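Long-range contacts in copper-containing nitrite reductase (Hyphomicrobium denitrificans 1NES1, PDB 6TFO), which probably reduces nitrite to nitric oxide with electrons from a cytochrome c, using copper centres carried in a homotrimer: residues Gly286-Val291 and Arg353-Val358; Leu254-Phe259 and Ser382-Pro387; Gly65-Ile70 and Ser104-Lys109. All blocks are in the same frame, centred on the assembly; numbering follows the deposited sequence.

Contact 1 (Gly286-Val291 and Arg353-Val358); sequences GGLPQV and RIFFGV
Arg353 sends its guanidinium into the loop 286-291, where Pro289 O, Leu288 and Val291 surround it. Its CG is anti to the backbone N (chi1 166°), and a bend at chi3 turns the tip so that both terminal nitrogens reach one carbonyl. NH2 of Arg353 gives a hydrogen bond to Pro289 O over 3.2 Å, in the carbonyl plane. A second bond, from Arg353 NH1 to the same Pro289 O, spans 3.3 Å and runs nearly along the C=O axis. Pro289 O lies within 5° of the guanidinium plane, so this end-on grip by two nitrogens limits rotation of the flat group.

Aliphatic carbons cover its two faces. Val291 CG1 sits over one, off centre and 3.4 Å from Arg353 NH1, while Leu288 occupies the opposite face, its CB 3.7 Å from Arg353 NH2 and its CD1 above the middle. The same Leu288 CD1 goes on to meet Phe355 tip to tip, at the ring edge, 3.7 Å from Phe355 CE1.

The charge has a second partner in Glu294, which forms a salt bridge to Arg353 NH1. Arg353 and Phe355 lie on strand 351-360, between strands 293-302 and 400-407 of one sheet; segment 286-291 is part of the linker from strand 277-283 of the second cupredoxin domain to strand 293-302 of the third, and Phe355 also touches Leu279 and Leu281 of strand 277-283.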
loop_
_atom_site.group_PDB
_atom_site.type_symbol
_atom_site.label_atom_id
_atom_site.label_comp_id
_atom_site.label_asym_id
_atom_site.label_seq_id
_atom_site.Cartn_x
_atom_site.Cartn_y
_atom_site.Cartn_z
ATOM N N GLY C 286 -39.617 53.086 -0.289
ATOM C CA GLY C 286 -40.720 52.750 -1.218
ATOM C C GLY C 286 -41.306 51.354 -1.038
ATOM O O GLY C 286 -42.424 51.126 -1.503
ATOM N N GLY C 287 -40.591 50.422 -0.405
ATOM C CA GLY C 287 -40.799 48.973 -0.590
ATOM C C GLY C 287 -40.089 48.520 -1.854
ATOM O O GLY C 287 -39.497 49.370 -2.523
ATOM N N LEU C 288 -40.124 47.234 -2.176
ATOM C CA LEU C 288 -39.591 46.719 -3.458
ATOM C C LEU C 288 -40.705 46.823 -4.485
ATOM O O LEU C 288 -41.868 46.812 -4.112
ATOM C CB LEU C 288 -39.151 45.259 -3.299
ATOM C CG LEU C 288 -37.913 45.022 -2.440
ATOM C CD1 LEU C 288 -37.689 43.533 -2.293
ATOM C CD2 LEU C 288 -36.676 45.675 -3.038
ATOM N N PRO C 289 -40.387 46.894 -5.796
ATOM C CA PRO C 289 -41.416 46.859 -6.829
ATOM C C PRO C 289 -42.464 45.783 -6.536
ATOM O O PRO C 289 -42.109 44.708 -6.105
ATOM C CB PRO C 289 -40.604 46.555 -8.092
ATOM C CG PRO C 289 -39.259 47.225 -7.832
ATOM C CD PRO C 289 -39.026 47.063 -6.345
ATOM N N GLN C 290 -43.738 46.113 -6.737
ATOM C CA GLN C 290 -44.842 45.159 -6.473
ATOM C C GLN C 290 -44.657 44.008 -7.454
ATOM O O GLN C 290 -44.356 44.244 -8.600
ATOM C CB GLN C 290 -46.224 45.790 -6.607
ATOM C CG GLN C 290 -47.339 44.772 -6.416
ATOM C CD GLN C 290 -48.717 45.313 -6.714
ATOM O OE1 GLN C 290 -49.582 44.622 -7.261
ATOM N NE2 GLN C 290 -48.935 46.565 -6.350
ATOM N N VAL C 291 -44.870 42.794 -6.985
ATOM C CA VAL C 291 -44.762 41.559 -7.796
ATOM C C VAL C 291 -45.843 40.594 -7.291
ATOM O O VAL C 291 -46.299 40.759 -6.149
ATOM C CB VAL C 291 -43.314 41.060 -7.639
ATOM C CG1 VAL C 291 -43.125 40.204 -6.396
ATOM C CG2 VAL C 291 -42.834 40.321 -8.873
ATOM N N ARG C 353 -40.781 36.916 -7.877
ATOM C CA ARG C 353 -39.479 37.354 -7.314
ATOM C C ARG C 353 -38.885 36.197 -6.496
ATOM O O ARG C 353 -39.590 35.665 -5.615
ATOM C CB ARG C 353 -39.603 38.613 -6.450
ATOM C CG ARG C 353 -38.355 38.866 -5.617
ATOM C CD ARG C 353 -38.224 40.273 -5.106
ATOM N NE ARG C 353 -39.476 40.718 -4.546
ATOM C CZ ARG C 353 -40.136 41.805 -4.916
ATOM N NH1 ARG C 353 -41.278 42.094 -4.326
ATOM N NH2 ARG C 353 -39.654 42.615 -5.840
ATOM N N ILE C 354 -37.617 35.861 -6.745
ATOM C CA ILE C 354 -36.824 34.926 -5.892
ATOM C C ILE C 354 -35.760 35.735 -5.141
ATOM O O ILE C 354 -34.895 36.346 -5.804
ATOM C CB ILE C 354 -36.200 33.799 -6.730
ATOM C CG1 ILE C 354 -37.251 33.058 -7.567
ATOM C CG2 ILE C 354 -35.412 32.865 -5.826
ATOM C CD1 ILE C 354 -36.690 32.056 -8.537
ATOM N N PHE C 355 -35.859 35.775 -3.809
ATOM C CA PHE C 355 -34.741 36.131 -2.905
ATOM C C PHE C 355 -33.807 34.918 -2.818
ATOM O O PHE C 355 -34.196 33.891 -2.220
ATOM C CB PHE C 355 -35.247 36.510 -1.517
ATOM C CG PHE C 355 -36.188 37.678 -1.502
ATOM C CD1 PHE C 355 -35.707 38.962 -1.633
ATOM C CD2 PHE C 355 -37.544 37.484 -1.357
ATOM C CE1 PHE C 355 -36.578 40.044 -1.625
ATOM C CE2 PHE C 355 -38.409 38.566 -1.342
ATOM C CZ PHE C 355 -37.928 39.844 -1.475
ATOM N N PHE C 356 -32.630 35.025 -3.436
ATOM C CA PHE C 356 -31.636 33.929 -3.563
ATOM C C PHE C 356 -30.336 34.346 -2.884
ATOM O O PHE C 356 -29.726 35.338 -3.307
ATOM C CB PHE C 356 -31.351 33.570 -5.021
ATOM C CG PHE C 356 -30.322 32.480 -5.164
ATOM C CD1 PHE C 356 -30.633 31.170 -4.859
ATOM C CD2 PHE C 356 -29.028 32.770 -5.565
ATOM C CE1 PHE C 356 -29.675 30.171 -4.977
ATOM C CE2 PHE C 356 -28.072 31.774 -5.679
ATOM C CZ PHE C 356 -28.394 30.476 -5.378
ATOM N N GLY C 357 -29.917 33.567 -1.888
ATOM C CA GLY C 357 -28.650 33.793 -1.177
ATOM C C GLY C 357 -27.825 32.527 -1.073
ATOM O O GLY C 357 -28.400 31.436 -1.082
ATOM N N VAL C 358 -26.517 32.678 -0.963
ATOM C CA VAL C 358 -25.575 31.544 -0.777
ATOM C C VAL C 358 -25.023 31.640 0.643
ATOM O O VAL C 358 -24.197 32.547 0.904
ATOM C CB VAL C 358 -24.460 31.589 -1.835
ATOM C CG1 VAL C 358 -23.536 30.399 -1.705
ATOM C CG2 VAL C 358 -25.036 31.662 -3.236
#

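Contact 2 (Leu254-Phe259 and Ser382-Pro387); sequences LVPGIF and SVTSPP
The backbones of Gly257 and Val383 come within 5.0 Å of each other, CA to CA, where the loop ahead of strand 257-262 passes into the strand and meets the irregular segment 382-387. Val383 fills the junction. Its CB stands 3.9 Å from Gly257 CA, directly against the main chain, and its CG1 packs on Pro256, 3.8 Å from Pro256 CB. The other methyl, Val383 CG2, is turned to the start of the strand, 4.2 Å from Gly257 CA. Gly257 brings no side chain to this meeting, and both its N and its CA touch Val383.

Thr384 continues the apolar strip. The Thr384 and Pro256 side chains cross at about a right angle, with Thr384 CG2 3.9 Å from Pro256 CG. This methyl is anti to the carbonyl carbon; the same rotation places OG1 between the backbone N and the carbonyl carbon (chi1 54°), where it is hydrogen-bonded to Thr389 OG1 of the second subunit.

The turn is shaped by an ST motif: Ser385 N donates to Ser382 OG over 3.0 Å with an N-H...O angle of 161°, and Thr384 N adds a weak bond to the same oxygen. Ser382 OG is also hydrogen-bonded to Thr389 O of the second subunit, which ties the turn to that subunit.

Strand 257-262 belongs to the second cupredoxin domain of the chain, whereas segment 382-387 joins strands 374-377 and 388-391 of the third. Pro284 touches both Pro256 and Val383, and Ile403 of strand 400-407 lies against both Val383 and Ile258.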
loop_
_atom_site.group_PDB
_atom_site.type_symbol
_atom_site.label_atom_id
_atom_site.label_comp_id
_atom_site.label_asym_id
_atom_site.label_seq_id
_atom_site.Cartn_x
_atom_site.Cartn_y
_atom_site.Cartn_z
ATOM N N LEU C 254 -29.587 50.461 8.843
ATOM C CA LEU C 254 -29.150 51.735 8.220
ATOM C C LEU C 254 -29.209 51.651 6.696
ATOM O O LEU C 254 -29.232 52.712 6.071
ATOM C CB LEU C 254 -27.714 52.056 8.642
ATOM C CG LEU C 254 -27.500 52.317 10.129
ATOM C CD1 LEU C 254 -26.031 52.588 10.432
ATOM C CD2 LEU C 254 -28.372 53.470 10.618
ATOM N N VAL C 255 -29.152 50.461 6.107
ATOM C CA VAL C 255 -28.929 50.346 4.635
ATOM C C VAL C 255 -29.912 49.354 4.048
ATOM O O VAL C 255 -30.037 48.248 4.549
ATOM C CB VAL C 255 -27.492 49.931 4.310
ATOM C CG1 VAL C 255 -27.271 49.905 2.808
ATOM C CG2 VAL C 255 -26.482 50.830 5.019
ATOM N N PRO C 256 -30.656 49.729 2.988
ATOM C CA PRO C 256 -31.516 48.784 2.294
ATOM C C PRO C 256 -30.645 47.823 1.479
ATOM O O PRO C 256 -29.577 48.216 1.010
ATOM C CB PRO C 256 -32.380 49.636 1.350
ATOM C CG PRO C 256 -32.057 51.072 1.696
ATOM C CD PRO C 256 -30.706 51.065 2.376
ATOM N N GLY C 257 -31.148 46.605 1.318
ATOM C CA GLY C 257 -30.402 45.470 0.758
ATOM C C GLY C 257 -31.017 44.138 1.139
ATOM O O GLY C 257 -31.893 44.103 2.030
ATOM N N ILE C 258 -30.596 43.090 0.434
ATOM C CA ILE C 258 -30.946 41.672 0.723
ATOM C C ILE C 258 -29.671 41.026 1.293
ATOM O O ILE C 258 -28.672 40.876 0.579
ATOM C CB ILE C 258 -31.563 40.988 -0.518
ATOM C CG1 ILE C 258 -31.945 39.538 -0.219
ATOM C CG2 ILE C 258 -30.679 41.114 -1.756
ATOM C CD1 ILE C 258 -32.987 39.400 0.853
ATOM N N PHE C 259 -29.668 40.785 2.598
ATOM C CA PHE C 259 -28.446 40.471 3.379
ATOM C C PHE C 259 -28.488 39.009 3.831
ATOM O O PHE C 259 -29.536 38.570 4.350
ATOM C CB PHE C 259 -28.339 41.432 4.565
ATOM C CG PHE C 259 -28.160 42.868 4.152
ATOM C CD1 PHE C 259 -26.946 43.313 3.650
ATOM C CD2 PHE C 259 -29.210 43.768 4.241
ATOM C CE1 PHE C 259 -26.778 44.632 3.263
ATOM C CE2 PHE C 259 -29.044 45.088 3.851
ATOM C CZ PHE C 259 -27.831 45.516 3.355
ATOM N N SER C 382 -27.691 44.705 -4.486
ATOM C CA SER C 382 -27.996 46.154 -4.372
ATOM C C SER C 382 -29.471 46.358 -4.681
ATOM O O SER C 382 -29.942 45.956 -5.765
ATOM C CB SER C 382 -27.148 47.031 -5.224
ATOM O OG SER C 382 -27.492 48.389 -4.975
ATOM N N VAL C 383 -30.177 46.909 -3.707
ATOM C CA VAL C 383 -31.634 47.175 -3.793
ATOM C C VAL C 383 -31.789 48.658 -4.166
ATOM O O VAL C 383 -32.867 49.039 -4.569
ATOM C CB VAL C 383 -32.252 46.745 -2.454
ATOM C CG1 VAL C 383 -33.176 47.778 -1.833
ATOM C CG2 VAL C 383 -32.923 45.396 -2.578
ATOM N N THR C 384 -30.698 49.431 -4.140
ATOM C CA THR C 384 -30.703 50.899 -4.349
ATOM C C THR C 384 -30.196 51.230 -5.755
ATOM O O THR C 384 -30.702 52.209 -6.313
ATOM C CB THR C 384 -29.916 51.608 -3.247
ATOM O OG1 THR C 384 -28.596 51.080 -3.140
ATOM C CG2 THR C 384 -30.580 51.470 -1.895
ATOM N N SER C 385 -29.287 50.436 -6.326
ATOM C CA SER C 385 -28.847 50.597 -7.729
ATOM C C SER C 385 -29.881 50.003 -8.678
ATOM O O SER C 385 -30.608 49.073 -8.340
ATOM C CB SER C 385 -27.501 50.008 -7.951
ATOM O OG SER C 385 -26.514 50.737 -7.234
ATOM N N PRO C 386 -30.020 50.577 -9.892
ATOM C CA PRO C 386 -30.967 50.063 -10.868
ATOM C C PRO C 386 -30.594 48.627 -11.183
ATOM O O PRO C 386 -29.424 48.320 -11.389
ATOM C CB PRO C 386 -30.825 50.972 -12.098
ATOM C CG PRO C 386 -29.531 51.748 -11.878
ATOM C CD PRO C 386 -29.299 51.764 -10.381
ATOM N N PRO C 387 -31.576 47.708 -11.211
ATOM C CA PRO C 387 -31.289 46.322 -11.573
ATOM C C PRO C 387 -30.859 46.168 -13.034
ATOM O O PRO C 387 -31.237 46.977 -13.851
ATOM C CB PRO C 387 -32.606 45.597 -11.287
ATOM C CG PRO C 387 -33.662 46.688 -11.323
ATOM C CD PRO C 387 -32.978 47.954 -10.853
#

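Contact 3 (Gly65-Ile70 and Ser104-Lys109); sequences GETVQI and SFIASK
Val68 and Phe105 form the antiparallel hydrogen-bonded pair at the middle of this contact, between strands whose directions differ by 160°. Val68 N donates to Phe105 O over 2.8 Å and almost straight. Past the next pair, Thr67 with Ile106, Ala107 N reaches Glu66 O at 2.7 Å. Gly65 N closes the end on Ala107 O, 2.6 Å away, from above the carbonyl plane; Ala107 is the centre of an inverse gamma turn.

The apolar contacts lie on the face carrying Val68 and Phe105. With CG between the backbone N and the carbonyl carbon (chi1 62°), the phenyl ring lies alongside Val68, whose CB makes a CH-pi contact 3.9 Å from the Phe105 ring centroid. Ile70 CD1 comes to the ring edge, 4.0 Å from Phe105 CE1, and Val68 CG2 touches Ala107 CB at the same distance.

On the face of Thr67, Gln69 and Ser104, Ser104 OG is hydrogen-bonded to Pro266 O of the third subunit, against which Thr67 also packs. Strand 67-73 runs between strands 30-39 and 100-106 in the N-terminal cupredoxin domain, and Val68 and Ala107 reach across to Val62 of strand 60-63 in the opposing sheet.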
loop_
_atom_site.group_PDB
_atom_site.type_symbol
_atom_site.label_atom_id
_atom_site.label_comp_id
_atom_site.label_asym_id
_atom_site.label_seq_id
_atom_site.Cartn_x
_atom_site.Cartn_y
_atom_site.Cartn_z
ATOM N N GLY C 65 -41.773 4.870 -17.211
ATOM C CA GLY C 65 -41.729 6.288 -17.602
ATOM C C GLY C 65 -40.617 7.069 -16.914
ATOM O O GLY C 65 -40.451 8.244 -17.272
ATOM N N GLU C 66 -39.863 6.483 -15.976
ATOM C CA GLU C 66 -38.716 7.208 -15.374
ATOM C C GLU C 66 -37.607 7.333 -16.426
ATOM O O GLU C 66 -37.537 6.500 -17.359
ATOM C CB GLU C 66 -38.208 6.519 -14.113
ATOM C CG GLU C 66 -39.112 6.693 -12.901
ATOM C CD GLU C 66 -38.569 6.071 -11.617
ATOM O OE1 GLU C 66 -37.875 5.068 -11.705
ATOM O OE2 GLU C 66 -38.836 6.588 -10.531
ATOM N N THR C 67 -36.817 8.399 -16.319
ATOM C CA THR C 67 -35.562 8.588 -17.086
ATOM C C THR C 67 -34.451 7.916 -16.293
ATOM O O THR C 67 -34.363 8.168 -15.073
ATOM C CB THR C 67 -35.256 10.062 -17.358
ATOM O OG1 THR C 67 -36.296 10.560 -18.199
ATOM C CG2 THR C 67 -33.942 10.285 -18.074
ATOM N N VAL C 68 -33.663 7.085 -16.971
ATOM C CA VAL C 68 -32.599 6.257 -16.342
ATOM C C VAL C 68 -31.250 6.746 -16.862
ATOM O O VAL C 68 -31.093 6.881 -18.080
ATOM C CB VAL C 68 -32.844 4.768 -16.619
ATOM C CG1 VAL C 68 -31.780 3.891 -15.985
ATOM C CG2 VAL C 68 -34.231 4.354 -16.148
ATOM N N GLN C 69 -30.357 7.078 -15.936
ATOM C CA GLN C 69 -28.943 7.413 -16.215
ATOM C C GLN C 69 -28.093 6.282 -15.626
ATOM O O GLN C 69 -28.246 5.982 -14.430
ATOM C CB GLN C 69 -28.567 8.758 -15.601
ATOM C CG GLN C 69 -27.152 9.197 -15.938
ATOM C CD GLN C 69 -26.781 10.517 -15.307
ATOM O OE1 GLN C 69 -27.580 11.456 -15.219
ATOM N NE2 GLN C 69 -25.526 10.609 -14.897
ATOM N N ILE C 70 -27.276 5.648 -16.460
ATOM C CA ILE C 70 -26.310 4.598 -16.041
ATOM C C ILE C 70 -24.921 5.156 -16.316
ATOM O O ILE C 70 -24.637 5.468 -17.492
ATOM C CB ILE C 70 -26.567 3.277 -16.781
ATOM C CG1 ILE C 70 -27.867 2.613 -16.317
ATOM C CG2 ILE C 70 -25.377 2.357 -16.618
ATOM C CD1 ILE C 70 -28.405 1.569 -17.280
ATOM N N SER C 104 -28.344 7.481 -21.103
ATOM C CA SER C 104 -29.693 7.568 -20.500
ATOM C C SER C 104 -30.751 7.160 -21.520
ATOM O O SER C 104 -30.443 7.025 -22.712
ATOM C CB SER C 104 -29.945 8.934 -19.976
ATOM O OG SER C 104 -29.772 9.861 -21.030
ATOM N N PHE C 105 -31.962 6.978 -21.026
ATOM C CA PHE C 105 -33.119 6.517 -21.817
ATOM C C PHE C 105 -34.334 6.644 -20.906
ATOM O O PHE C 105 -34.136 6.802 -19.671
ATOM C CB PHE C 105 -32.891 5.081 -22.305
ATOM C CG PHE C 105 -32.754 4.057 -21.200
ATOM C CD1 PHE C 105 -31.517 3.778 -20.638
ATOM C CD2 PHE C 105 -33.862 3.364 -20.731
ATOM C CE1 PHE C 105 -31.401 2.851 -19.613
ATOM C CE2 PHE C 105 -33.750 2.436 -19.705
ATOM C CZ PHE C 105 -32.518 2.182 -19.145
ATOM N N ILE C 106 -35.523 6.580 -21.502
ATOM C CA ILE C 106 -36.814 6.590 -20.768
ATOM C C ILE C 106 -37.263 5.146 -20.606
ATOM O O ILE C 106 -37.400 4.476 -21.633
ATOM C CB ILE C 106 -37.862 7.445 -21.511
ATOM C CG1 ILE C 106 -37.338 8.857 -21.801
ATOM C CG2 ILE C 106 -39.161 7.467 -20.719
ATOM C CD1 ILE C 106 -38.404 9.850 -22.180
ATOM N N ALA C 107 -37.502 4.715 -19.368
ATOM C CA ALA C 107 -37.987 3.356 -19.044
ATOM C C ALA C 107 -39.473 3.253 -19.416
ATOM O O ALA C 107 -40.318 3.183 -18.508
ATOM C CB ALA C 107 -37.724 3.055 -17.585
ATOM N N SER C 108 -39.764 3.250 -20.718
ATOM C CA SER C 108 -41.121 3.337 -21.306
ATOM C C SER C 108 -41.840 1.986 -21.293
ATOM O O SER C 108 -43.082 1.998 -21.305
ATOM C CB SER C 108 -41.057 3.906 -22.686
ATOM O OG SER C 108 -40.002 3.332 -23.428
ATOM N N LYS C 109 -41.105 0.868 -21.275
ATOM C CA LYS C 109 -41.679 -0.509 -21.324
ATOM C C LYS C 109 -41.432 -1.231 -19.991
ATOM O O LYS C 109 -40.249 -1.351 -19.596
ATOM C CB LYS C 109 -41.104 -1.296 -22.507
ATOM C CG LYS C 109 -42.104 -1.551 -23.629
ATOM C CD LYS C 109 -43.134 -2.633 -23.296
ATOM C CE LYS C 109 -42.598 -4.042 -23.427
ATOM N NZ LYS C 109 -42.250 -4.349 -24.833
#

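In the fold
Contacts 1 and 2 are neighbours, their centres about 10 Å apart: contact 2 joins the second and third cupredoxin domains, while contact 1 seats the linker between them on a strand of the third. Leu288 packs on Val383 and Phe355 on Ile258; contact 1 is nested within the chain loop contact 2 closes. Contact 3 lies about 38 Å from contact 1 and 45 Å from contact 2, centre to centre, inside the N-terminal domain. All three are partly buried, but contact 3 holds adjacent strands by main-chain bonds, contact 1 uses a charged side chain on a loop carbonyl, and contact 2 is apolar across its segments. Contacts 2 and 3 meet other subunits; contact 1 does not.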